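Local atomic coordinates of pectate lyase (Paenibacillus sp. 0602, PDB entry 5GT5), a protein that cleaves the alpha-1,4-linked galacturonan chain of pectate by eliminative lysis, and probably acts on partly methylated pectin as well, in a calcium-dependent, endo-acting manner. Residues V29-Y34 against K50-N56; T103-A107 against K438-L442; T89-I94 against K113-I117. The protein carries 1 engineered substitution. All blocks are in the same frame, centred on the assembly; numbering follows the deposited sequence.

Interaction 1: residues V29-Y34 against K50-N56; sequences VYKKVY and KVVEIMN
Strands 30-33 and 51-54 run parallel (axes 4.7 Å apart, 19°) in register Tyr30-Val51 to Val33-Ile54, at the end of the parallel beta-helix. Helix 36-43 connects them in a beta-alpha-beta unit. The ladder comprises Val51 N-Val29 O (3.0 Å), Lys31 N-Val51 O (2.9 Å), Glu53 N-Lys31 O (2.9 Å), Val33 N-Glu53 O (2.8 Å) and Met55 N-Val33 O (2.9 Å).

Val33 (t) lies on the face with Lys31, Val52 and Ile54, its CG2 3.6 Å from Val52 CG1, beneath Leu39. Beyond, Met55, all m, sets CG over the Tyr34 ring (CH-pi, Met55 CG 3.5 Å from Tyr34 CE2); SD, oblique and 5.1 Å from the centroid, makes the Met-aromatic contact. On the face of Tyr30, Val51, Lys32 and Glu53, Val51 (t) places CG1 3.7 Å from Tyr30 CE2, under the ring.

Tyr30 OH donates to Glu53 OE1 (2.7 Å), which also salt-bridges Lys438. Val33, Val52 and Ile54 thus make an apolar patch on the helix side, whereas the other face combines an aromatic with a neutralised carboxylate.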
ATOM      1  N   VAL A  29       2.329   4.325  23.431  1.00 10.40           N
ATOM      2  CA  VAL A  29       2.424   4.472  21.976  1.00 10.29           C
ATOM      3  C   VAL A  29       2.629   5.914  21.516  1.00  9.76           C
ATOM      4  O   VAL A  29       2.822   6.142  20.324  1.00  7.76           O
ATOM      5  CB  VAL A  29       1.186   3.835  21.251  1.00 13.92           C
ATOM      6  CG1 VAL A  29       1.215   2.299  21.351  1.00 13.37           C
ATOM      7  CG2 VAL A  29      -0.124   4.381  21.792  1.00 14.21           C
ATOM      8  N   TYR A  30       2.583   6.879  22.425  1.00 10.43           N
ATOM      9  CA  TYR A  30       2.845   8.290  22.118  1.00  9.73           C
ATOM     10  C   TYR A  30       4.089   8.675  22.888  1.00  7.91           C
ATOM     11  O   TYR A  30       4.048   8.706  24.147  1.00 11.14           O
ATOM     12  CB  TYR A  30       1.656   9.137  22.575  1.00 11.25           C
ATOM     13  CG  TYR A  30       1.641  10.591  22.145  1.00  8.07           C
ATOM     14  CD1 TYR A  30       2.643  11.481  22.544  1.00  9.36           C
ATOM     15  CD2 TYR A  30       0.574  11.084  21.408  1.00  7.72           C
ATOM     16  CE1 TYR A  30       2.596  12.812  22.158  1.00  8.44           C
ATOM     17  CE2 TYR A  30       0.522  12.440  21.015  1.00  9.42           C
ATOM     18  CZ  TYR A  30       1.530  13.288  21.419  1.00 10.33           C
ATOM     19  OH  TYR A  30       1.482  14.604  21.039  1.00 10.72           O
ATOM     20  N   LYS A  31       5.189   8.933  22.186  1.00  9.19           N
ATOM     21  CA  LYS A  31       6.460   9.235  22.818  1.00  7.32           C
ATOM     22  C   LYS A  31       6.869  10.676  22.610  1.00  7.79           C
ATOM     23  O   LYS A  31       6.987  11.135  21.465  1.00  9.97           O
ATOM     24  CB  LYS A  31       7.575   8.323  22.312  1.00  9.68           C
ATOM     25  CG  LYS A  31       7.323   6.840  22.515  1.00  9.84           C
ATOM     26  CD  LYS A  31       7.149   6.481  23.995  1.00 12.32           C
ATOM     27  CE  LYS A  31       7.065   4.980  24.114  1.00 12.75           C
ATOM     28  NZ  LYS A  31       6.826   4.616  25.548  1.00 16.92           N
ATOM     29  N   LYS A  32       7.104  11.387  23.703  1.00  7.84           N
ATOM     30  CA  LYS A  32       7.628  12.746  23.670  1.00  7.74           C
ATOM     31  C   LYS A  32       9.131  12.675  23.689  1.00 10.32           C
ATOM     32  O   LYS A  32       9.748  12.074  24.571  1.00 11.76           O
ATOM     33  CB  LYS A  32       7.087  13.542  24.871  1.00  8.13           C
ATOM     34  CG  LYS A  32       5.594  13.841  24.724  1.00  8.51           C
ATOM     35  CD  LYS A  32       5.040  14.670  25.875  1.00 11.14           C
ATOM     36  CE  LYS A  32       3.572  14.910  25.677  1.00 13.33           C
ATOM     37  NZ  LYS A  32       3.032  15.754  26.803  1.00 13.87           N
ATOM     38  N   VAL A  33       9.729  13.279  22.674  1.00  8.21           N
ATOM     39  CA  VAL A  33      11.159  13.146  22.453  1.00  7.20           C
ATOM     40  C   VAL A  33      11.881  14.463  22.739  1.00  8.57           C
ATOM     41  O   VAL A  33      11.631  15.494  22.076  1.00  8.62           O
ATOM     42  CB  VAL A  33      11.406  12.664  21.001  1.00  9.12           C
ATOM     43  CG1 VAL A  33      12.852  12.872  20.588  1.00 10.81           C
ATOM     44  CG2 VAL A  33      10.994  11.193  20.857  1.00 10.06           C
ATOM     45  N   TYR A  34      12.786  14.420  23.720  1.00 10.19           N
ATOM     46  CA  TYR A  34      13.518  15.617  24.140  1.00  8.94           C
ATOM     47  C   TYR A  34      14.969  15.576  23.740  1.00  9.06           C
ATOM     48  O   TYR A  34      15.645  16.607  23.736  1.00 10.08           O
ATOM     49  CB  TYR A  34      13.428  15.778  25.661  1.00  9.85           C
ATOM     50  CG  TYR A  34      12.013  15.909  26.169  1.00  8.30           C
ATOM     51  CD1 TYR A  34      11.256  14.783  26.529  1.00 11.37           C
ATOM     52  CD2 TYR A  34      11.423  17.158  26.306  1.00  7.54           C
ATOM     53  CE1 TYR A  34       9.934  14.918  26.999  1.00 10.00           C
ATOM     54  CE2 TYR A  34      10.116  17.289  26.752  1.00 10.78           C
ATOM     55  CZ  TYR A  34       9.383  16.175  27.099  1.00  9.44           C
ATOM     56  OH  TYR A  34       8.090  16.309  27.552  1.00 12.23           O
ATOM     57  N   LYS A  50       3.344   4.717  17.875  1.00  8.74           N
ATOM     58  CA  LYS A  50       2.448   5.273  16.869  1.00  8.83           C
ATOM     59  C   LYS A  50       2.660   6.751  16.614  1.00  7.73           C
ATOM     60  O   LYS A  50       2.550   7.174  15.456  1.00  6.95           O
ATOM     61  CB  LYS A  50       0.996   5.039  17.307  1.00 10.08           C
ATOM     62  CG  LYS A  50       0.605   3.566  17.390  1.00  8.35           C
ATOM     63  CD  LYS A  50       0.379   3.098  15.944  1.00 15.85           C
ATOM     64  CE  LYS A  50       0.639   1.652  15.696  1.00 18.53           C
ATOM     65  NZ  LYS A  50       0.414   1.421  14.215  1.00 19.60           N
ATOM     66  N   VAL A  51       2.936   7.537  17.657  1.00  7.84           N
ATOM     67  CA  VAL A  51       3.165   8.972  17.509  1.00  5.63           C
ATOM     68  C   VAL A  51       4.441   9.323  18.218  1.00  6.36           C
ATOM     69  O   VAL A  51       4.635   8.949  19.389  1.00  7.80           O
ATOM     70  CB  VAL A  51       2.000   9.802  18.070  1.00  9.46           C
ATOM     71  CG1 VAL A  51       2.332  11.287  18.037  1.00  8.78           C
ATOM     72  CG2 VAL A  51       0.698   9.500  17.321  1.00 11.95           C
ATOM     73  N   VAL A  52       5.310  10.041  17.510  1.00  7.82           N
ATOM     74  CA  VAL A  52       6.511  10.637  18.075  1.00  7.29           C
ATOM     75  C   VAL A  52       6.353  12.166  18.034  1.00  7.27           C
ATOM     76  O   VAL A  52       6.253  12.751  16.932  1.00  7.07           O
ATOM     77  CB  VAL A  52       7.782  10.197  17.295  1.00 10.17           C
ATOM     78  CG1 VAL A  52       9.003  10.959  17.840  1.00 11.06           C
ATOM     79  CG2 VAL A  52       7.984   8.670  17.397  1.00 10.44           C
ATOM     80  N   GLU A  53       6.282  12.817  19.211  1.00  6.80           N
ATOM     81  CA  GLU A  53       6.265  14.268  19.294  1.00  5.70           C
ATOM     82  C   GLU A  53       7.659  14.754  19.648  1.00  7.21           C
ATOM     83  O   GLU A  53       8.150  14.528  20.756  1.00  9.33           O
ATOM     84  CB  GLU A  53       5.261  14.793  20.321  1.00  7.94           C
ATOM     85  CG  GLU A  53       5.158  16.341  20.218  1.00  7.52           C
ATOM     86  CD  GLU A  53       4.245  16.974  21.231  1.00  9.38           C
ATOM     87  OE1 GLU A  53       3.481  16.265  21.906  1.00 11.40           O
ATOM     88  OE2 GLU A  53       4.294  18.217  21.333  1.00 11.86           O
ATOM     89  N   ILE A  54       8.305  15.411  18.689  1.00  6.90           N
ATOM     90  CA  ILE A  54       9.594  16.058  18.911  1.00  6.51           C
ATOM     91  C   ILE A  54       9.316  17.345  19.694  1.00  7.86           C
ATOM     92  O   ILE A  54       8.511  18.162  19.268  1.00  7.77           O
ATOM     93  CB  ILE A  54      10.239  16.415  17.558  1.00  7.01           C
ATOM     94  CG1 ILE A  54      10.314  15.165  16.672  1.00 14.15           C
ATOM     95  CG2 ILE A  54      11.605  17.099  17.734  1.00  8.91           C
ATOM     96  CD1 ILE A  54      11.174  14.102  17.253  1.00 11.77           C
ATOM     97  N   MET A  55       9.947  17.512  20.849  1.00  7.93           N
ATOM     98  CA  MET A  55       9.568  18.576  21.776  1.00  7.94           C
ATOM     99  C   MET A  55      10.413  19.836  21.628  1.00  9.75           C
ATOM    100  O   MET A  55      10.012  20.915  22.089  1.00 10.20           O
ATOM    101  CB  MET A  55       9.689  18.060  23.229  1.00  7.27           C
ATOM    102  CG  MET A  55       8.854  16.792  23.521  1.00  8.81           C
ATOM    103  SD  MET A  55       7.125  17.015  23.153  1.00  9.44           S
ATOM    104  CE  MET A  55       6.676  18.167  24.478  1.00 10.10           C
ATOM    105  N   ASN A  56      11.583  19.689  21.029  1.00  7.80           N
ATOM    106  CA  ASN A  56      12.530  20.798  20.899  1.00  8.49           C
ATOM    107  C   ASN A  56      13.486  20.485  19.760  1.00  8.51           C
ATOM    108  O   ASN A  56      13.462  19.370  19.230  1.00  7.34           O
ATOM    109  CB  ASN A  56      13.288  21.021  22.222  1.00 10.62           C
ATOM    110  CG  ASN A  56      13.771  19.714  22.863  1.00  8.49           C
ATOM    111  OD1 ASN A  56      13.212  19.287  23.868  1.00 10.23           O
ATOM    112  ND2 ASN A  56      14.799  19.078  22.294  1.00  8.82           N
TER

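Interaction 2: residues T103-A107 against K438-L442; sequences TIFSA and KDNWL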
ATOM      1  N   THR A 103       3.240   8.501  13.043  1.00  7.68           N
ATOM      2  CA  THR A 103       3.303   9.946  12.841  1.00  5.11           C
ATOM      3  C   THR A 103       4.435  10.548  13.650  1.00  6.46           C
ATOM      4  O   THR A 103       4.532  10.331  14.883  1.00  7.94           O
ATOM      5  CB  THR A 103       1.987  10.620  13.250  1.00  7.96           C
ATOM      6  OG1 THR A 103       0.950  10.083  12.420  1.00  8.22           O
ATOM      7  CG2 THR A 103       2.038  12.158  13.051  1.00  9.38           C
ATOM      8  N   ILE A 104       5.275  11.330  12.974  1.00  6.38           N
ATOM      9  CA  ILE A 104       6.351  12.080  13.632  1.00  5.43           C
ATOM     10  C   ILE A 104       6.087  13.553  13.398  1.00  6.89           C
ATOM     11  O   ILE A 104       5.914  13.966  12.258  1.00  7.14           O
ATOM     12  CB  ILE A 104       7.763  11.673  13.061  1.00  6.12           C
ATOM     13  CG1 ILE A 104       7.936  10.146  13.057  1.00  6.98           C
ATOM     14  CG2 ILE A 104       8.863  12.405  13.805  1.00  8.72           C
ATOM     15  CD1 ILE A 104       9.213   9.665  12.309  1.00  9.71           C
ATOM     16  N   PHE A 105       6.057  14.366  14.440  1.00  5.73           N
ATOM     17  CA  PHE A 105       5.726  15.765  14.277  1.00  7.42           C
ATOM     18  C   PHE A 105       6.315  16.578  15.409  1.00  8.91           C
ATOM     19  O   PHE A 105       6.836  16.006  16.381  1.00  8.03           O
ATOM     20  CB  PHE A 105       4.192  15.972  14.209  1.00  6.44           C
ATOM     21  CG  PHE A 105       3.513  16.026  15.565  1.00  7.10           C
ATOM     22  CD1 PHE A 105       3.314  14.849  16.303  1.00  6.50           C
ATOM     23  CD2 PHE A 105       3.067  17.233  16.073  1.00  7.41           C
ATOM     24  CE1 PHE A 105       2.702  14.904  17.554  1.00  8.84           C
ATOM     25  CE2 PHE A 105       2.442  17.289  17.324  1.00  9.48           C
ATOM     26  CZ  PHE A 105       2.272  16.124  18.056  1.00  9.60           C
ATOM     27  N   SER A 106       6.241  17.906  15.269  1.00  6.84           N
ATOM     28  CA  SER A 106       6.430  18.782  16.442  1.00  8.07           C
ATOM     29  C   SER A 106       5.339  19.820  16.481  1.00  6.31           C
ATOM     30  O   SER A 106       4.707  20.121  15.468  1.00  7.76           O
ATOM     31  CB  SER A 106       7.803  19.453  16.431  1.00  7.81           C
ATOM     32  OG  SER A 106       7.826  20.577  15.535  1.00  6.74           O
ATOM     33  N   ALA A 107       5.120  20.387  17.671  1.00  7.93           N
ATOM     34  CA  ALA A 107       4.073  21.369  17.844  1.00  6.06           C
ATOM     35  C   ALA A 107       4.468  22.743  17.302  1.00  9.88           C
ATOM     36  O   ALA A 107       3.613  23.509  16.919  1.00 12.88           O
ATOM     37  CB  ALA A 107       3.692  21.517  19.323  1.00 10.11           C
ATOM     38  N   LYS A 438      -2.079  21.133  19.001  1.00 15.66           N
ATOM     39  CA  LYS A 438      -1.146  20.173  18.402  1.00 16.58           C
ATOM     40  C   LYS A 438      -1.810  18.883  17.930  1.00 16.57           C
ATOM     41  O   LYS A 438      -1.248  18.181  17.078  1.00 17.77           O
ATOM     42  CB  LYS A 438       0.051  19.900  19.317  1.00 14.25           C
ATOM     43  CG  LYS A 438      -0.296  19.166  20.597  1.00 13.19           C
ATOM     44  CD  LYS A 438       0.938  18.971  21.430  1.00 18.63           C
ATOM     45  CE  LYS A 438       0.626  18.218  22.719  1.00 22.02           C
ATOM     46  NZ  LYS A 438       1.865  18.083  23.554  1.00 14.79           N
ATOM     47  N   ASP A 439      -3.010  18.576  18.431  1.00 15.35           N
ATOM     48  CA  ASP A 439      -3.732  17.389  17.956  1.00 11.95           C
ATOM     49  C   ASP A 439      -4.025  17.487  16.446  1.00 13.74           C
ATOM     50  O   ASP A 439      -4.222  16.472  15.776  1.00 13.18           O
ATOM     51  CB  ASP A 439      -5.026  17.186  18.741  1.00 16.79           C
ATOM     52  CG  ASP A 439      -5.972  18.338  18.567  1.00 16.72           C
ATOM     53  OD1 ASP A 439      -5.576  19.461  18.938  1.00 20.87           O
ATOM     54  OD2 ASP A 439      -7.098  18.131  18.064  1.00 30.50           O
ATOM     55  N   ASN A 440      -4.042  18.707  15.906  1.00 10.79           N
ATOM     56  CA  ASN A 440      -4.312  18.860  14.499  1.00  9.14           C
ATOM     57  C   ASN A 440      -3.235  18.283  13.606  1.00  8.20           C
ATOM     58  O   ASN A 440      -3.507  17.984  12.438  1.00  9.53           O
ATOM     59  CB  ASN A 440      -4.524  20.323  14.180  1.00 10.39           C
ATOM     60  CG  ASN A 440      -5.847  20.817  14.685  1.00 15.28           C
ATOM     61  OD1 ASN A 440      -6.891  20.448  14.143  1.00 16.44           O
ATOM     62  ND2 ASN A 440      -5.816  21.671  15.722  1.00 14.93           N
ATOM     63  N   TRP A 441      -2.031  18.148  14.148  1.00  9.58           N
ATOM     64  CA  TRP A 441      -0.929  17.554  13.398  1.00  9.49           C
ATOM     65  C   TRP A 441      -1.104  16.054  13.176  1.00  9.99           C
ATOM     66  O   TRP A 441      -0.481  15.482  12.273  1.00 11.25           O
ATOM     67  CB  TRP A 441       0.428  17.856  14.052  1.00 10.58           C
ATOM     68  CG  TRP A 441       0.805  19.297  13.940  1.00  8.87           C
ATOM     69  CD1 TRP A 441       0.975  20.180  14.969  1.00  8.10           C
ATOM     70  CD2 TRP A 441       1.017  20.050  12.729  1.00  7.90           C
ATOM     71  NE1 TRP A 441       1.280  21.421  14.487  1.00  8.82           N
ATOM     72  CE2 TRP A 441       1.323  21.374  13.117  1.00  9.26           C
ATOM     73  CE3 TRP A 441       0.987  19.732  11.354  1.00  7.87           C
ATOM     74  CZ2 TRP A 441       1.600  22.386  12.195  1.00  7.88           C
ATOM     75  CZ3 TRP A 441       1.257  20.742  10.430  1.00  6.82           C
ATOM     76  CH2 TRP A 441       1.552  22.059  10.854  1.00  7.35           C
ATOM     77  N   LEU A 442      -1.987  15.422  13.942  1.00 10.08           N
ATOM     78  CA  LEU A 442      -2.261  13.998  13.786  1.00  8.32           C
ATOM     79  C   LEU A 442      -3.376  13.709  12.794  1.00  8.11           C
ATOM     80  O   LEU A 442      -3.535  12.576  12.363  1.00 10.09           O
ATOM     81  CB  LEU A 442      -2.647  13.395  15.147  1.00 10.81           C
ATOM     82  CG  LEU A 442      -1.646  13.563  16.290  1.00 11.39           C
ATOM     83  CD1 LEU A 442      -2.113  12.741  17.516  1.00 13.56           C
ATOM     84  CD2 LEU A 442      -0.242  13.177  15.893  1.00 14.93           C
TER
HETATM   85  O   HOH W   1      -1.494  10.722  13.199  1.00 10.83           O
HETATM   86  O   HOH W   2       1.198  24.180  15.550  1.00 15.13           O
HETATM   87  O   HOH W   3       0.904  22.698  17.587  1.00 23.11           O
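Here the C-terminal tail of the chain packs against a rung of the parallel beta-helix. Residues 103-107 belong to strand 102-106, which pairs with strands 51-54 and 125-128; Thr103 and Phe105 point toward the tail, while Ile104 points away from it. The five tail residues have helical backbone angles and curl through two i+3 to i hydrogen bonds, Trp441 N to Lys438 O (3.0 Å) and Leu442 N to Asp439 O (3.1 Å).

Lys438 comes first. Its CB lies 4.0 Å from Ala107 CB, and its carbonyl O is 3.8 Å from Phe105 CE2. The extended aliphatic chain then carries NZ away to salt bridges with Glu24 of the N-terminal segment and Glu53 of strand 51-54. Asp439 and Asn440 face away from the strand.

Trp441 supplies the largest share of the tail's contact. Its CB approaches Phe105 CD2 to 3.4 Å, and the indole lies obliquely to the phenyl ring, with planes at 32° and five-membered ring to phenyl centroids 5.6 Å apart. Ser106 O sits over one face of the indole, 3.8 Å from CD1, and Trp436 and His166 meet the Trp441 ring edge-to-face.

Leu442 closes the contact by turning CD2 to 3.8 Å from both Phe105 CE1 and Thr103 CG2. No direct hydrogen bond crosses the interface; water does that work at its two ends. One water links Trp441 NE1 (3.0 Å) to Ala107 O (2.9 Å), and another accepts from Thr103 OG1 (2.6 Å), itself an acceptor for Gly19 N, and donates to Leu442 O (2.9 Å).

Interaction 3: residues T89-I94 against K113-I117; sequences TGVSKI and KHAAI
Residues 92-94 and 115-117, the starts of strands 92-97 and 115-120, lie parallel in a sheet of the beta-helix, their axes 4.6 Å apart and inclined at 22°. The register pairs Ser92 with Ala115, Lys93 with Ala116 and Ile94 with Ile117, at CA-CA distances of 4.6, 4.7 and 4.9 Å. Three backbone hydrogen bonds zigzag between them: Ser92 N to His114 O (3.1 Å), Ala116 N to Ser92 O (2.9 Å) and Ile94 N to Ala116 O (2.8 Å). Before the first strand, Thr89 ends helix 84-89 and Gly90 leaves it with positive phi (71/180). Before the second, His114 takes left-handed helical angles (73/25), bending the chain sharply out of strand 111-113, as in a tight turn between sheets.

Ser92, Ala115, Ile94 and Ile117 share one face. There Ile94 (m, t) brings CD1 to 3.8 Å from Ala115 CB, and Ser92 OG is hydrogen-bonded to Leu60 O. Lys93 and Ala116 occupy the other face, on which the side chain of Ala116 lies about 6 Å from that of Asp152, a probable Ca(2+) ligand. This contact thus forms part of the sheet beside the likely metal site.

At the turn, His114 is the residue most covered by the contact. Its ring is held at both nitrogens, ND1 by Glu64 and NE2 by Glu134, and its CB lies 3.7 Å from Gly90 O. The hydroxyl of Thr89 (chi1 p) sits over one face of the imidazole without bonding to it; Thr89 OG1 donates instead to Gly90 O at 2.9 Å.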
ATOM      1  N   THR A  89      30.490  17.773  15.324  1.00 10.51           N
ATOM      2  CA  THR A  89      29.255  17.100  15.709  1.00 10.06           C
ATOM      3  C   THR A  89      29.098  15.688  15.169  1.00 11.96           C
ATOM      4  O   THR A  89      28.385  14.870  15.773  1.00 11.50           O
ATOM      5  CB  THR A  89      28.020  17.881  15.266  1.00  7.60           C
ATOM      6  OG1 THR A  89      27.993  17.944  13.828  1.00 10.32           O
ATOM      7  CG2 THR A  89      28.037  19.265  15.825  1.00 11.05           C
ATOM      8  N   GLY A  90      29.727  15.415  14.029  1.00 11.24           N
ATOM      9  CA  GLY A  90      29.476  14.207  13.272  1.00 10.13           C
ATOM     10  C   GLY A  90      28.104  14.300  12.632  1.00  7.87           C
ATOM     11  O   GLY A  90      27.370  15.285  12.794  1.00  9.06           O
ATOM     12  N   VAL A  91      27.762  13.248  11.908  1.00  9.04           N
ATOM     13  CA  VAL A  91      26.497  13.159  11.175  1.00  8.15           C
ATOM     14  C   VAL A  91      25.989  11.729  11.348  1.00  9.10           C
ATOM     15  O   VAL A  91      26.739  10.770  11.198  1.00 10.34           O
ATOM     16  CB  VAL A  91      26.704  13.494   9.674  1.00  9.38           C
ATOM     17  CG1 VAL A  91      25.439  13.272   8.881  1.00  9.00           C
ATOM     18  CG2 VAL A  91      27.188  14.943   9.502  1.00  9.08           C
ATOM     19  N   SER A  92      24.715  11.597  11.676  1.00 10.12           N
ATOM     20  CA  SER A  92      24.095  10.280  11.840  1.00 10.16           C
ATOM     21  C   SER A  92      23.165   9.956  10.694  1.00  8.43           C
ATOM     22  O   SER A  92      22.736  10.848   9.933  1.00  8.08           O
ATOM     23  CB  SER A  92      23.272  10.238  13.128  1.00  8.93           C
ATOM     24  OG  SER A  92      24.102  10.434  14.280  1.00  9.70           O
ATOM     25  N   LYS A  93      22.880   8.667  10.548  1.00  9.56           N
ATOM     26  CA  LYS A  93      21.790   8.196   9.701  1.00 10.13           C
ATOM     27  C   LYS A  93      20.812   7.459  10.597  1.00  9.42           C
ATOM     28  O   LYS A  93      21.197   6.535  11.312  1.00  9.71           O
ATOM     29  CB  LYS A  93      22.289   7.255   8.609  1.00  8.89           C
ATOM     30  CG  LYS A  93      21.156   6.824   7.701  1.00 11.32           C
ATOM     31  CD  LYS A  93      21.597   5.811   6.656  1.00 14.12           C
ATOM     32  CE  LYS A  93      22.258   6.513   5.504  1.00 24.33           C
ATOM     33  NZ  LYS A  93      22.599   5.538   4.412  1.00 30.07           N
ATOM     34  N   ILE A  94      19.549   7.887  10.570  1.00  8.04           N
ATOM     35  CA  ILE A  94      18.510   7.303  11.422  1.00  7.65           C
ATOM     36  C   ILE A  94      17.560   6.539  10.534  1.00  8.22           C
ATOM     37  O   ILE A  94      16.934   7.120   9.640  1.00  9.05           O
ATOM     38  CB  ILE A  94      17.758   8.389  12.186  1.00  7.04           C
ATOM     39  CG1 ILE A  94      18.730   9.241  13.032  1.00  8.30           C
ATOM     40  CG2 ILE A  94      16.697   7.733  13.038  1.00  9.75           C
ATOM     41  CD1 ILE A  94      18.181  10.556  13.496  1.00 10.55           C
ATOM     42  N   LYS A 113      18.778  18.385  13.134  1.00  8.40           N
ATOM     43  CA  LYS A 113      20.099  18.804  12.637  1.00  5.28           C
ATOM     44  C   LYS A 113      21.115  17.682  12.685  1.00  7.58           C
ATOM     45  O   LYS A 113      21.117  16.876  13.621  1.00  7.65           O
ATOM     46  CB  LYS A 113      20.621  19.990  13.451  1.00  8.63           C
ATOM     47  CG  LYS A 113      19.805  21.258  13.294  1.00 11.54           C
ATOM     48  CD  LYS A 113      20.547  22.464  13.928  1.00 28.21           C
ATOM     49  CE  LYS A 113      20.181  22.618  15.375  1.00 42.17           C
ATOM     50  NZ  LYS A 113      21.232  23.366  16.176  1.00 18.40           N
ATOM     51  N   HIS A 114      21.966  17.628  11.657  1.00  6.73           N
ATOM     52  CA  HIS A 114      23.147  16.756  11.627  1.00  7.60           C
ATOM     53  C   HIS A 114      22.794  15.315  11.441  1.00  7.00           C
ATOM     54  O   HIS A 114      23.567  14.429  11.813  1.00  8.45           O
ATOM     55  CB  HIS A 114      24.061  16.953  12.856  1.00  8.12           C
ATOM     56  CG  HIS A 114      24.248  18.396  13.196  1.00  7.02           C
ATOM     57  ND1 HIS A 114      24.363  18.855  14.494  1.00  7.71           N
ATOM     58  CD2 HIS A 114      24.231  19.487  12.398  1.00  7.82           C
ATOM     59  CE1 HIS A 114      24.460  20.179  14.470  1.00  7.89           C
ATOM     60  NE2 HIS A 114      24.394  20.584  13.212  1.00  8.70           N
ATOM     61  N   ALA A 115      21.630  15.062  10.844  1.00  6.15           N
ATOM     62  CA  ALA A 115      21.210  13.668  10.600  1.00  6.10           C
ATOM     63  C   ALA A 115      20.353  13.488   9.374  1.00  6.36           C
ATOM     64  O   ALA A 115      19.470  14.299   9.090  1.00  8.53           O
ATOM     65  CB  ALA A 115      20.511  13.035  11.813  1.00  8.62           C
ATOM     66  N   ALA A 116      20.600  12.381   8.678  1.00  7.11           N
ATOM     67  CA  ALA A 116      19.733  11.908   7.596  1.00  7.29           C
ATOM     68  C   ALA A 116      18.711  10.928   8.152  1.00  6.39           C
ATOM     69  O   ALA A 116      19.021  10.153   9.063  1.00  8.52           O
ATOM     70  CB  ALA A 116      20.575  11.168   6.547  1.00  7.37           C
ATOM     71  N   ILE A 117      17.503  10.957   7.597  1.00  6.25           N
ATOM     72  CA  ILE A 117      16.446   9.986   7.933  1.00  6.42           C
ATOM     73  C   ILE A 117      16.208   9.074   6.742  1.00  6.42           C
ATOM     74  O   ILE A 117      16.033   9.544   5.613  1.00  7.31           O
ATOM     75  CB  ILE A 117      15.145  10.655   8.337  1.00  7.84           C
ATOM     76  CG1 ILE A 117      15.370  11.427   9.652  1.00 12.35           C
ATOM     77  CG2 ILE A 117      14.005   9.574   8.520  1.00  8.78           C
ATOM     78  CD1 ILE A 117      14.170  12.180  10.117  1.00 16.37           C
TER

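Interactions 1 and 2 are neighbours, with centres about 9 Å apart. Strands 51-54 and 102-106 lie side by side in one sheet, joined by probable hydrogen bonds such as Val52 N to Thr103 O (2.8 Å), so the strand pair of interaction 1 extends the sheet whose face the tail of interaction 2 covers. Interaction 3 belongs to another sheet of the beta-helix, its centre about 18 Å from that of interaction 1 and 22 Å from that of interaction 2, without touching either. Interaction 1 closes first; then 103-107 falls between 89-94 and 113-117, its partner 438-442 coming near the chain's end. A single turn of the beta-helix, from strand 92-97 through 102-106 to 115-120, connects the two sheets.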